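Local coordinates for 3-oxoacyl-[acyl-carrier protein] synthase (Thermus thermophilus, PDB 1UB7) that probably catalyses the condensation that starts fatty acid synthesis, joining an acetyl group from acetyl-CoA to malonyl-ACP with loss of carbon dioxide, at residues S2-L7 with A315-G320; A122-G127 with A162-V167; S175-A180 with L227-K232; R220-A225 with D254-R259; D239-V244 with E297-L302. One frame throughout, in Å; residues are numbered along the deposited sequence.

The five contacts join two mixed sheets and the helices around them. Contact 1 bridges the sheets. Its strand 3-10 pairs with strand 158-165 of contact 2, where Gly3 N lies 2.7 Å from Gly165 O. Its strand 311-318 lies between strand 172-180 of contact 3 and strand 300-307 of contact 5. Leu317 O is 2.8 Å from Val301 N there. Contacts 3 and 4 share helix 211-233, with centres about 13 Å apart. Ile230 of that helix also packs on Leu302 and Phe243 of contact 5. Contacts 4 and 5 lie nearest the predicted active site. The side chains of Met222 and Val244 are about 6 Å and 8 Å, respectively, from that of His246.

Contact 1 (S2-L7 with A315-G320); sequences SGILAL and AVLTWG
Ile4 and Leu317 meet where the two sheets of this thiolase-like fold come together at one end. Ile4 belongs to strand 3-10, an outermost strand of the five-stranded sheet. Leu317 lies near the end of strand 311-318, inside the four-stranded sheet. The two side chains cross at about a right angle, and Ile4 CD1 is 3.6 Å from Leu317 CD2. In Leu317, CG stands anti to the backbone N (chi1 168°), which sets CG on the side of strand 3-10; from there CD2 meets Ile4. Its other methyl, CD1, rests 4.1 Å from Gly3 CA.

Trp319 extends the apolar patch. Leu7 CD2 comes to the edge of its ring, near the ring plane, 4.2 Å from CH2. Ile4 CD1 approaches obliquely at CZ3. The two strands belong to different sheets, and no direct hydrogen bond joins the segments. Two waters do this instead. One accepts from Ile4 N and donates to Gly320 O at 2.9 Å, with a weak further bond to Thr318 O. The second donates to Ile4 O at 2.8 Å and accepts from Gly320 N. This second water also lies 3.2 Å above the plane of the Trp319 ring, over its centre. The backbone polar groups of Ile4 are thus satisfied through water beside an apolar patch.

Helix 281-292 closes over the patch, with Leu286 touching both Leu7 and Trp319. On its other side, strand 3-10 bonds to strand 158-165 through Gly3 and Leu5.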
# COMPACT_ATOMS: atom_id res chain seq x y z
N SER A 2 -18.05 8.05 8.22
CA SER A 2 -18.18 7.77 6.77
C SER A 2 -18.89 6.44 6.56
O SER A 2 -19.09 5.67 7.51
CB SER A 2 -16.81 7.71 6.10
OG SER A 2 -16.13 6.51 6.40
N GLY A 3 -19.27 6.17 5.31
CA GLY A 3 -19.94 4.93 4.99
C GLY A 3 -19.75 4.57 3.53
O GLY A 3 -19.06 5.29 2.79
N ILE A 4 -20.36 3.47 3.10
CA ILE A 4 -20.27 3.01 1.72
C ILE A 4 -21.40 3.58 0.86
O ILE A 4 -22.56 3.24 1.03
CB ILE A 4 -20.28 1.48 1.65
CG1 ILE A 4 -18.90 0.96 2.04
CG2 ILE A 4 -20.66 1.00 0.25
CD1 ILE A 4 -18.82 -0.53 2.19
N LEU A 5 -21.03 4.46 -0.06
CA LEU A 5 -21.98 5.11 -0.94
C LEU A 5 -22.32 4.30 -2.20
O LEU A 5 -23.39 4.49 -2.80
CB LEU A 5 -21.43 6.47 -1.36
CG LEU A 5 -20.92 7.40 -0.26
CD1 LEU A 5 -20.43 8.69 -0.90
CD2 LEU A 5 -22.02 7.67 0.76
N ALA A 6 -21.42 3.41 -2.61
CA ALA A 6 -21.65 2.62 -3.82
C ALA A 6 -20.80 1.36 -3.76
O ALA A 6 -19.76 1.33 -3.09
CB ALA A 6 -21.30 3.43 -5.06
N LEU A 7 -21.23 0.33 -4.49
CA LEU A 7 -20.54 -0.96 -4.51
C LEU A 7 -20.72 -1.65 -5.85
O LEU A 7 -21.75 -1.48 -6.51
CB LEU A 7 -21.08 -1.86 -3.40
CG LEU A 7 -20.77 -3.37 -3.44
CD1 LEU A 7 -19.33 -3.64 -3.00
CD2 LEU A 7 -21.75 -4.10 -2.51
N ALA A 315 -14.75 -5.08 10.73
CA ALA A 315 -15.45 -3.81 10.78
C ALA A 315 -16.96 -3.97 10.92
O ALA A 315 -17.54 -4.98 10.50
CB ALA A 315 -15.12 -3.00 9.53
N VAL A 316 -17.58 -2.97 11.52
CA VAL A 316 -19.02 -2.94 11.70
C VAL A 316 -19.46 -1.68 11.00
O VAL A 316 -18.98 -0.58 11.29
CB VAL A 316 -19.41 -2.89 13.20
CG1 VAL A 316 -20.87 -2.48 13.35
CG2 VAL A 316 -19.18 -4.25 13.84
N LEU A 317 -20.39 -1.86 10.06
CA LEU A 317 -20.92 -0.79 9.23
C LEU A 317 -22.43 -0.84 9.19
O LEU A 317 -23.01 -1.89 8.92
CB LEU A 317 -20.40 -0.97 7.80
CG LEU A 317 -21.01 -0.17 6.66
CD1 LEU A 317 -20.63 1.31 6.79
CD2 LEU A 317 -20.52 -0.72 5.34
N THR A 318 -23.08 0.29 9.48
CA THR A 318 -24.53 0.37 9.41
C THR A 318 -24.78 0.76 7.95
O THR A 318 -24.53 1.90 7.55
CB THR A 318 -25.08 1.46 10.35
OG1 THR A 318 -25.01 1.00 11.71
CG2 THR A 318 -26.53 1.78 10.01
N TRP A 319 -25.26 -0.21 7.17
CA TRP A 319 -25.51 -0.03 5.74
C TRP A 319 -26.34 1.17 5.28
O TRP A 319 -27.24 1.64 5.99
CB TRP A 319 -26.14 -1.31 5.18
CG TRP A 319 -25.86 -1.49 3.72
CD1 TRP A 319 -26.70 -1.21 2.68
CD2 TRP A 319 -24.63 -1.94 3.13
NE1 TRP A 319 -26.07 -1.44 1.48
CE2 TRP A 319 -24.79 -1.88 1.73
CE3 TRP A 319 -23.40 -2.37 3.65
CZ2 TRP A 319 -23.77 -2.25 0.83
CZ3 TRP A 319 -22.38 -2.73 2.76
CH2 TRP A 319 -22.57 -2.67 1.37
N GLY A 320 -26.03 1.66 4.09
CA GLY A 320 -26.78 2.77 3.54
C GLY A 320 -26.42 4.14 4.06
O GLY A 320 -25.27 4.42 4.37
O HOH W 1 -22.79 3.13 4.98
O HOH W 2 -23.70 1.08 2.31

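Contact 2 (A122-G127 with A162-V167); sequences ALVEAG and AVVGKV
Val124 and Lys166 slide past each other in opposite directions, with the valine methyl against the aliphatic part of the lysine. Val124 CG1 is 4.1 Å from Lys166 CG. The lysine chain bends at chi2 (-76°), and its CG, CD and CE all stay within about 4.2 Å of Val124 CG1. The other valine methyl points to the strand itself. Val124 CG2 lies 3.8 Å from Val164 O and 4.3 Å from Val164 CG1.

Glu125 and Lys166 cross obliquely. Their charged ends face each other at a distance, with Glu125 OE1 3.8 Å from Lys166 NZ. This is a long salt bridge, and it is likely to be worth little at this exposed edge of the contact. The stronger partner of the carboxylate is the backbone N of Ser2, which binds OE2. The glutamate thus links the helix end to the start of the chain.

The helix stops just beyond. Gly127 has positive phi, and its N bonds to Val124 O at 3.1 Å as part of a Schellman motif.

Helix 112-125 here lies against the five-stranded sheet. Val124 also touches Val132 of strand 131-138, which neighbours strand 158-165. Val164 packs on Leu117 and Ala120 of the same helix. On another side, Ala122 and Glu125 pack on Ala126 of the second subunit, Leu123 on its Gln119 and Ala126 on its Ala122.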
# COMPACT_ATOMS: atom_id res chain seq x y z
N ALA A 122 -10.57 7.11 7.43
CA ALA A 122 -9.68 8.11 8.03
C ALA A 122 -9.49 9.30 7.10
O ALA A 122 -9.58 10.46 7.54
CB ALA A 122 -8.35 7.49 8.34
N LEU A 123 -9.24 9.02 5.83
CA LEU A 123 -9.07 10.07 4.83
C LEU A 123 -10.30 10.98 4.75
O LEU A 123 -10.18 12.21 4.75
CB LEU A 123 -8.83 9.46 3.44
CG LEU A 123 -7.54 8.68 3.21
CD1 LEU A 123 -7.48 8.22 1.73
CD2 LEU A 123 -6.33 9.57 3.54
N VAL A 124 -11.49 10.39 4.67
CA VAL A 124 -12.72 11.18 4.60
C VAL A 124 -12.94 11.98 5.90
O VAL A 124 -13.25 13.17 5.86
CB VAL A 124 -13.95 10.27 4.37
CG1 VAL A 124 -15.23 11.11 4.44
CG2 VAL A 124 -13.84 9.58 3.03
N GLU A 125 -12.77 11.32 7.04
CA GLU A 125 -12.95 11.94 8.33
C GLU A 125 -11.94 13.03 8.64
O GLU A 125 -12.29 14.01 9.30
CB GLU A 125 -12.91 10.88 9.44
CG GLU A 125 -14.06 9.88 9.39
CD GLU A 125 -15.42 10.56 9.45
OE1 GLU A 125 -15.60 11.40 10.35
OE2 GLU A 125 -16.30 10.25 8.61
N ALA A 126 -10.70 12.88 8.17
CA ALA A 126 -9.66 13.88 8.41
C ALA A 126 -9.76 14.95 7.35
O ALA A 126 -9.01 15.92 7.35
CB ALA A 126 -8.27 13.25 8.40
N GLY A 127 -10.70 14.76 6.43
CA GLY A 127 -10.88 15.74 5.40
C GLY A 127 -9.83 15.76 4.31
O GLY A 127 -9.73 16.75 3.58
N ALA A 162 -15.80 -0.16 -3.75
CA ALA A 162 -16.81 0.59 -3.05
C ALA A 162 -16.34 2.03 -2.96
O ALA A 162 -15.15 2.32 -3.01
CB ALA A 162 -17.00 0.02 -1.65
N VAL A 163 -17.29 2.94 -2.85
CA VAL A 163 -16.91 4.33 -2.71
C VAL A 163 -17.20 4.66 -1.27
O VAL A 163 -18.30 4.41 -0.79
CB VAL A 163 -17.74 5.25 -3.61
CG1 VAL A 163 -17.54 6.70 -3.21
CG2 VAL A 163 -17.34 5.04 -5.06
N VAL A 164 -16.21 5.18 -0.55
CA VAL A 164 -16.43 5.55 0.84
C VAL A 164 -16.60 7.07 0.92
O VAL A 164 -15.83 7.83 0.32
CB VAL A 164 -15.25 5.08 1.73
CG1 VAL A 164 -15.45 5.57 3.14
CG2 VAL A 164 -15.17 3.56 1.72
N GLY A 165 -17.63 7.51 1.64
CA GLY A 165 -17.88 8.93 1.78
C GLY A 165 -18.79 9.27 2.95
O GLY A 165 -19.22 8.37 3.69
N LYS A 166 -19.09 10.55 3.15
CA LYS A 166 -19.97 10.95 4.25
C LYS A 166 -21.36 10.39 4.03
O LYS A 166 -21.90 10.47 2.93
CB LYS A 166 -20.07 12.48 4.35
CG LYS A 166 -18.77 13.19 4.74
CD LYS A 166 -18.44 13.08 6.23
CE LYS A 166 -17.28 13.99 6.60
NZ LYS A 166 -17.03 14.09 8.07
N VAL A 167 -21.94 9.80 5.08
CA VAL A 167 -23.31 9.26 4.99
C VAL A 167 -24.18 9.93 6.06
O VAL A 167 -23.68 10.54 7.01
CB VAL A 167 -23.36 7.73 5.18
CG1 VAL A 167 -22.77 7.04 3.97
CG2 VAL A 167 -22.61 7.32 6.44

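Contact 3 (S175-A180 with L227-K232); sequences SFVLGA and LEAIEK
Lys232 of helix 211-233 reaches Ser175, Phe176 and Val177 of strand 172-180. Its CB rests on Ser175 CB at 3.9 Å. CG stands anti to the backbone N, and the chain then bends at chi3 (-67°), which turns CE in over the strand. CD lies near Phe176 O. CE comes to 3.9 Å from Val177 CG2. At the tip, NZ donates to Phe176 O at 2.8 Å. The ammonium lies in the carbonyl plane, with a C=O...N angle of 158°. The lysine is otherwise exposed, and a bound glycerol lies about 3 Å from it.

Ser175 makes the second bond. Its OG sits in the crowded position between the backbone N and the carbonyl carbon, and it donates to Ala229 O at 2.9 Å. It reaches that oxygen from above the carbonyl plane, at a C=O...O angle of 113°. Val177 fits against the helix next to the lysine. Its CG2 is 3.8 Å from Ala229 CB. Its CG1 faces the carboxylate end of the extended Glu228, 3.7 Å from CD. An alanine at Glu228 would keep CB but would probably uncover Val177 CG1 and open a gap beside it.

Helix 211-233 thus covers one face of the four-stranded sheet, running roughly antiparallel to its outermost strand 172-180. Val316 of the next strand also touches Ala229. On the other face, Phe176 and Leu178 pack on Ala118 of helix 112-125, and on Leu128 and Phe102 of the second subunit.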
# COMPACT_ATOMS: atom_id res chain seq x y z
N SER A 175 -17.05 0.84 13.73
CA SER A 175 -15.82 0.36 14.34
C SER A 175 -14.92 -0.35 13.36
O SER A 175 -15.34 -0.76 12.28
CB SER A 175 -16.14 -0.60 15.49
OG SER A 175 -16.76 -1.78 14.99
N PHE A 176 -13.66 -0.49 13.77
CA PHE A 176 -12.64 -1.17 12.99
C PHE A 176 -11.71 -1.83 13.99
O PHE A 176 -11.36 -1.25 15.01
CB PHE A 176 -11.78 -0.18 12.16
CG PHE A 176 -12.48 0.42 10.96
CD1 PHE A 176 -12.62 -0.32 9.78
CD2 PHE A 176 -12.97 1.73 11.00
CE1 PHE A 176 -13.24 0.24 8.65
CE2 PHE A 176 -13.60 2.31 9.88
CZ PHE A 176 -13.74 1.57 8.70
N VAL A 177 -11.33 -3.07 13.69
CA VAL A 177 -10.38 -3.79 14.50
C VAL A 177 -9.40 -4.27 13.45
O VAL A 177 -9.77 -5.00 12.53
CB VAL A 177 -11.03 -5.00 15.23
CG1 VAL A 177 -9.95 -5.88 15.87
CG2 VAL A 177 -11.98 -4.48 16.31
N LEU A 178 -8.15 -3.82 13.56
CA LEU A 178 -7.12 -4.17 12.60
C LEU A 178 -5.87 -4.65 13.32
O LEU A 178 -5.52 -4.12 14.38
CB LEU A 178 -6.74 -2.95 11.75
CG LEU A 178 -7.80 -2.09 11.05
CD1 LEU A 178 -7.10 -0.91 10.44
CD2 LEU A 178 -8.56 -2.87 9.98
N GLY A 179 -5.18 -5.62 12.75
CA GLY A 179 -3.98 -6.11 13.39
C GLY A 179 -3.04 -6.91 12.51
O GLY A 179 -3.41 -7.34 11.41
N ALA A 180 -1.83 -7.11 13.00
CA ALA A 180 -0.82 -7.86 12.27
C ALA A 180 0.12 -8.58 13.23
O ALA A 180 0.22 -8.26 14.42
CB ALA A 180 -0.01 -6.91 11.37
N LEU A 227 -16.07 -10.15 17.73
CA LEU A 227 -16.68 -9.70 18.98
C LEU A 227 -16.15 -8.34 19.40
O LEU A 227 -16.92 -7.47 19.85
CB LEU A 227 -16.45 -10.73 20.08
CG LEU A 227 -17.31 -11.99 19.89
CD1 LEU A 227 -16.91 -13.09 20.86
CD2 LEU A 227 -18.77 -11.60 20.06
N GLU A 228 -14.84 -8.15 19.24
CA GLU A 228 -14.18 -6.91 19.59
C GLU A 228 -14.80 -5.77 18.79
O GLU A 228 -15.14 -4.71 19.33
CB GLU A 228 -12.69 -7.02 19.27
CG GLU A 228 -11.81 -6.05 20.01
CD GLU A 228 -10.36 -6.16 19.57
OE1 GLU A 228 -9.92 -7.30 19.29
OE2 GLU A 228 -9.67 -5.12 19.52
N ALA A 229 -14.95 -6.00 17.49
CA ALA A 229 -15.55 -5.01 16.61
C ALA A 229 -17.00 -4.74 17.01
O ALA A 229 -17.39 -3.58 17.20
CB ALA A 229 -15.49 -5.49 15.18
N ILE A 230 -17.80 -5.79 17.13
CA ILE A 230 -19.20 -5.60 17.50
C ILE A 230 -19.23 -4.83 18.82
O ILE A 230 -19.98 -3.85 18.99
CB ILE A 230 -19.94 -6.94 17.66
CG1 ILE A 230 -19.94 -7.69 16.32
CG2 ILE A 230 -21.37 -6.69 18.11
CD1 ILE A 230 -20.17 -9.19 16.44
N GLU A 231 -18.37 -5.25 19.74
CA GLU A 231 -18.30 -4.59 21.02
C GLU A 231 -17.84 -3.15 20.83
O GLU A 231 -18.49 -2.22 21.33
CB GLU A 231 -17.36 -5.36 21.96
CG GLU A 231 -16.83 -4.56 23.15
CD GLU A 231 -17.92 -3.83 23.94
OE1 GLU A 231 -17.56 -3.09 24.88
OE2 GLU A 231 -19.12 -4.00 23.63
N LYS A 232 -16.76 -2.93 20.09
CA LYS A 232 -16.27 -1.56 19.91
C LYS A 232 -17.34 -0.70 19.23
O LYS A 232 -17.39 0.52 19.43
CB LYS A 232 -14.96 -1.54 19.11
CG LYS A 232 -14.10 -0.33 19.43
CD LYS A 232 -12.93 -0.14 18.46
CE LYS A 232 -11.89 -1.25 18.56
NZ LYS A 232 -10.72 -0.93 17.69

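Contact 4 (R220-A225 with D254-R259); sequences RVMNTA and DAARER
Met222 and Ala256 form the close part of a helix-helix contact between 211-233 and 250-258, in the C-terminal half of this thiolase-like fold. Met222 CE lies 3.5 Å from Ala256 CB. The methionine bends at chi3 (67°), which turns CE onto the alanine. Both residues are buried. Met222 also touches Val304 and Phe306 of strand 300-307, and its side chain is about 6 Å from that of His246, a predicted active-site residue. The start of helix 250-258 overlaps the predicted ACP-binding region.

Asn223 is also tightly packed. Its ND2 is pressed to 3.0 Å against Arg259 CB, while its bond to Arg259 O, at 3.4 Å from ND2, is weak. The Asn223 amide stands at 90° to the Arg259 guanidinium plane.

The outer end is looser. Arg220 CG sits at the edge of the Arg259 guanidinium, 3.6 Å from NH1. The two guanidinium planes are turned 25° apart. Arg220 NE and Arg259 NH2 are 4.7 Å apart, and these like charges are likely to repel each other mildly on this exposed side. Behind them, Arg220 O accepts from Thr224 N and Thr224 OG1, which reach it from opposite faces of its plane.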
# COMPACT_ATOMS: atom_id res chain seq x y z
N ARG A 220 -9.56 -18.54 15.54
CA ARG A 220 -9.45 -17.74 16.75
C ARG A 220 -9.49 -16.25 16.48
O ARG A 220 -10.15 -15.49 17.20
CB ARG A 220 -8.17 -18.09 17.51
CG ARG A 220 -8.25 -19.45 18.20
CD ARG A 220 -6.90 -19.87 18.76
NE ARG A 220 -6.98 -21.19 19.36
CZ ARG A 220 -5.93 -21.99 19.55
NH1 ARG A 220 -4.72 -21.58 19.17
NH2 ARG A 220 -6.08 -23.18 20.11
N VAL A 221 -8.78 -15.82 15.45
CA VAL A 221 -8.75 -14.40 15.13
C VAL A 221 -10.15 -13.95 14.68
O VAL A 221 -10.73 -13.04 15.28
CB VAL A 221 -7.67 -14.10 14.03
CG1 VAL A 221 -8.31 -13.77 12.69
CG2 VAL A 221 -6.79 -12.95 14.50
N MET A 222 -10.69 -14.60 13.65
CA MET A 222 -12.00 -14.23 13.14
C MET A 222 -13.00 -14.01 14.28
O MET A 222 -13.77 -13.05 14.27
CB MET A 222 -12.54 -15.31 12.21
CG MET A 222 -12.18 -15.11 10.75
SD MET A 222 -12.81 -16.44 9.72
CE MET A 222 -14.61 -16.19 9.86
N ASN A 223 -12.95 -14.90 15.26
CA ASN A 223 -13.86 -14.81 16.39
C ASN A 223 -13.61 -13.63 17.33
O ASN A 223 -14.55 -12.88 17.64
CB ASN A 223 -13.84 -16.13 17.16
CG ASN A 223 -15.13 -16.36 17.91
OD1 ASN A 223 -15.32 -15.85 19.01
ND2 ASN A 223 -16.03 -17.12 17.30
N THR A 224 -12.37 -13.47 17.79
CA THR A 224 -12.02 -12.38 18.71
C THR A 224 -12.33 -11.03 18.07
O THR A 224 -13.06 -10.20 18.64
CB THR A 224 -10.50 -12.39 19.06
OG1 THR A 224 -10.17 -13.63 19.69
CG2 THR A 224 -10.16 -11.24 20.01
N ALA A 225 -11.77 -10.82 16.89
CA ALA A 225 -11.95 -9.59 16.12
C ALA A 225 -13.42 -9.24 16.00
O ALA A 225 -13.83 -8.11 16.30
CB ALA A 225 -11.34 -9.75 14.74
N ASP A 254 -17.58 -21.91 8.91
CA ASP A 254 -18.47 -22.78 9.68
C ASP A 254 -18.03 -22.72 11.14
O ASP A 254 -18.78 -22.27 12.02
CB ASP A 254 -18.34 -24.20 9.14
CG ASP A 254 -19.44 -25.12 9.62
OD1 ASP A 254 -20.43 -24.61 10.18
OD2 ASP A 254 -19.29 -26.34 9.41
N ALA A 255 -16.80 -23.16 11.36
CA ALA A 255 -16.18 -23.20 12.67
C ALA A 255 -16.29 -21.87 13.42
O ALA A 255 -16.47 -21.86 14.64
CB ALA A 255 -14.73 -23.60 12.53
N ALA A 256 -16.19 -20.77 12.69
CA ALA A 256 -16.27 -19.44 13.31
C ALA A 256 -17.70 -19.00 13.61
O ALA A 256 -17.93 -18.23 14.55
CB ALA A 256 -15.58 -18.41 12.41
N ARG A 257 -18.65 -19.48 12.82
CA ARG A 257 -20.05 -19.13 13.03
C ARG A 257 -20.53 -19.80 14.30
O ARG A 257 -21.11 -19.17 15.19
CB ARG A 257 -20.91 -19.61 11.86
CG ARG A 257 -22.39 -19.42 12.09
CD ARG A 257 -23.19 -20.02 10.96
NE ARG A 257 -22.80 -21.40 10.70
CZ ARG A 257 -22.88 -22.39 11.59
NH1 ARG A 257 -23.34 -22.15 12.81
NH2 ARG A 257 -22.49 -23.61 11.25
N GLU A 258 -20.30 -21.11 14.38
CA GLU A 258 -20.68 -21.89 15.54
C GLU A 258 -20.16 -21.17 16.77
O GLU A 258 -20.92 -20.82 17.67
CB GLU A 258 -20.09 -23.29 15.43
CG GLU A 258 -20.51 -24.01 14.15
CD GLU A 258 -19.84 -25.36 13.98
OE1 GLU A 258 -18.59 -25.40 13.97
OE2 GLU A 258 -20.56 -26.37 13.85
N ARG A 259 -18.85 -20.93 16.80
CA ARG A 259 -18.24 -20.23 17.92
C ARG A 259 -18.93 -18.89 18.25
O ARG A 259 -18.56 -18.22 19.21
CB ARG A 259 -16.76 -19.97 17.65
CG ARG A 259 -15.83 -21.09 18.11
CD ARG A 259 -14.39 -20.57 18.27
NE ARG A 259 -13.52 -21.54 18.91
CZ ARG A 259 -12.24 -21.32 19.22
NH1 ARG A 259 -11.69 -20.15 18.94
NH2 ARG A 259 -11.52 -22.27 19.81

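Contact 5 (D239-V244 with E297-L302); sequences DIRLFV and EGDHVL
Leu242 and Phe243 pair in parallel with Val301 and Leu302, at the side of the four-stranded sheet where strand 242-245 is outermost. Leu302 bonds both ways. Its N donates to Leu242 O at 3.1 Å, and its O accepts from Val244 N at 2.7 Å. Before the strands pair, Arg241 N donates to His300 O.

On one face of the sheet, Leu302 CB lies over one face of the Phe243 ring, with Phe243 CD2 3.8 Å from Leu302 CD2. Ile230 of helix 211-233 covers both. On the other side, Val244 CG2 meets Val301 CG1 at 3.6 Å, and Val244 also touches helix 281-292. That helix lies in the crossover between the two strands.

The polar end is more open. Arg241 CG packs on Asp299 CG at 3.4 Å. Asp299 is positioned by Arg296 N, which binds OD2. An alanine at Asp299 would probably leave Arg241 without this countercharge and Arg296 N without its side-chain acceptor. Asp239 O sits in the plane of the His300 ring at its edge, 3.2 Å from CD2, while Thr318 OG1 bonds to ND1.

Arg241 NE is 3.8 Å from Asp299 OD1, which lies well out of the guanidinium plane. No N-H points at that oxygen, so this attraction is one of charge alone and probably weak.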
# COMPACT_ATOMS: atom_id res chain seq x y z
N ASP A 239 -27.43 -7.73 17.26
CA ASP A 239 -27.70 -6.51 16.52
C ASP A 239 -27.22 -6.63 15.07
O ASP A 239 -27.58 -5.81 14.21
CB ASP A 239 -27.01 -5.32 17.17
CG ASP A 239 -27.71 -4.84 18.42
OD1 ASP A 239 -28.89 -4.45 18.32
OD2 ASP A 239 -27.08 -4.86 19.50
N ILE A 240 -26.43 -7.67 14.79
CA ILE A 240 -25.88 -7.88 13.46
C ILE A 240 -26.79 -8.63 12.50
O ILE A 240 -27.09 -9.81 12.72
CB ILE A 240 -24.51 -8.62 13.53
CG1 ILE A 240 -23.56 -7.91 14.50
CG2 ILE A 240 -23.86 -8.64 12.15
CD1 ILE A 240 -23.33 -6.42 14.18
N ARG A 241 -27.22 -7.95 11.44
CA ARG A 241 -28.09 -8.51 10.40
C ARG A 241 -27.38 -9.58 9.55
O ARG A 241 -27.97 -10.61 9.22
CB ARG A 241 -28.60 -7.38 9.49
CG ARG A 241 -29.33 -7.82 8.21
CD ARG A 241 -30.56 -8.67 8.49
NE ARG A 241 -31.48 -8.01 9.41
CZ ARG A 241 -32.67 -8.49 9.75
NH1 ARG A 241 -33.10 -9.65 9.24
NH2 ARG A 241 -33.44 -7.83 10.61
N LEU A 242 -26.12 -9.34 9.21
CA LEU A 242 -25.39 -10.32 8.42
C LEU A 242 -23.88 -10.21 8.65
O LEU A 242 -23.32 -9.11 8.70
CB LEU A 242 -25.70 -10.13 6.93
CG LEU A 242 -25.02 -11.06 5.91
CD1 LEU A 242 -25.62 -12.46 5.99
CD2 LEU A 242 -25.22 -10.50 4.51
N PHE A 243 -23.24 -11.37 8.82
CA PHE A 243 -21.81 -11.44 9.04
C PHE A 243 -21.22 -11.80 7.70
O PHE A 243 -21.67 -12.75 7.07
CB PHE A 243 -21.45 -12.54 10.05
CG PHE A 243 -21.82 -12.21 11.46
CD1 PHE A 243 -23.15 -12.03 11.83
CD2 PHE A 243 -20.82 -12.07 12.43
CE1 PHE A 243 -23.49 -11.71 13.16
CE2 PHE A 243 -21.16 -11.75 13.75
CZ PHE A 243 -22.49 -11.57 14.11
N VAL A 244 -20.22 -11.04 7.27
CA VAL A 244 -19.58 -11.28 5.99
C VAL A 244 -18.11 -11.49 6.25
O VAL A 244 -17.35 -10.56 6.52
CB VAL A 244 -19.78 -10.08 5.04
CG1 VAL A 244 -19.44 -10.49 3.61
CG2 VAL A 244 -21.21 -9.58 5.14
N GLU A 297 -30.49 -0.80 3.64
CA GLU A 297 -30.21 0.43 4.34
C GLU A 297 -30.68 0.27 5.77
O GLU A 297 -31.81 -0.16 6.00
CB GLU A 297 -30.92 1.59 3.67
CG GLU A 297 -30.75 2.89 4.41
CD GLU A 297 -30.86 4.08 3.49
OE1 GLU A 297 -30.02 4.22 2.59
OE2 GLU A 297 -31.80 4.89 3.68
N GLY A 298 -29.81 0.57 6.72
CA GLY A 298 -30.17 0.46 8.12
C GLY A 298 -29.65 -0.76 8.85
O GLY A 298 -29.61 -0.74 10.08
N ASP A 299 -29.24 -1.80 8.13
CA ASP A 299 -28.73 -3.02 8.76
C ASP A 299 -27.31 -2.85 9.30
O ASP A 299 -26.53 -2.01 8.84
CB ASP A 299 -28.68 -4.19 7.77
CG ASP A 299 -30.05 -4.62 7.27
OD1 ASP A 299 -31.05 -4.49 8.03
OD2 ASP A 299 -30.11 -5.11 6.11
N HIS A 300 -26.97 -3.66 10.30
CA HIS A 300 -25.64 -3.63 10.87
C HIS A 300 -24.92 -4.82 10.27
O HIS A 300 -25.30 -5.96 10.50
CB HIS A 300 -25.69 -3.75 12.39
CG HIS A 300 -26.45 -2.64 13.04
ND1 HIS A 300 -26.24 -1.32 12.73
CD2 HIS A 300 -27.43 -2.66 13.97
CE1 HIS A 300 -27.06 -0.57 13.44
NE2 HIS A 300 -27.80 -1.36 14.20
N VAL A 301 -23.88 -4.55 9.49
CA VAL A 301 -23.12 -5.60 8.85
C VAL A 301 -21.72 -5.71 9.44
O VAL A 301 -21.07 -4.70 9.74
CB VAL A 301 -23.00 -5.37 7.34
CG1 VAL A 301 -22.46 -6.62 6.66
CG2 VAL A 301 -24.36 -4.97 6.78
N LEU A 302 -21.26 -6.94 9.62
CA LEU A 302 -19.94 -7.15 10.15
C LEU A 302 -19.08 -7.77 9.10
O LEU A 302 -19.48 -8.75 8.46
CB LEU A 302 -19.95 -8.06 11.37
CG LEU A 302 -18.50 -8.34 11.77
CD1 LEU A 302 -18.36 -8.18 13.25
CD2 LEU A 302 -18.05 -9.73 11.26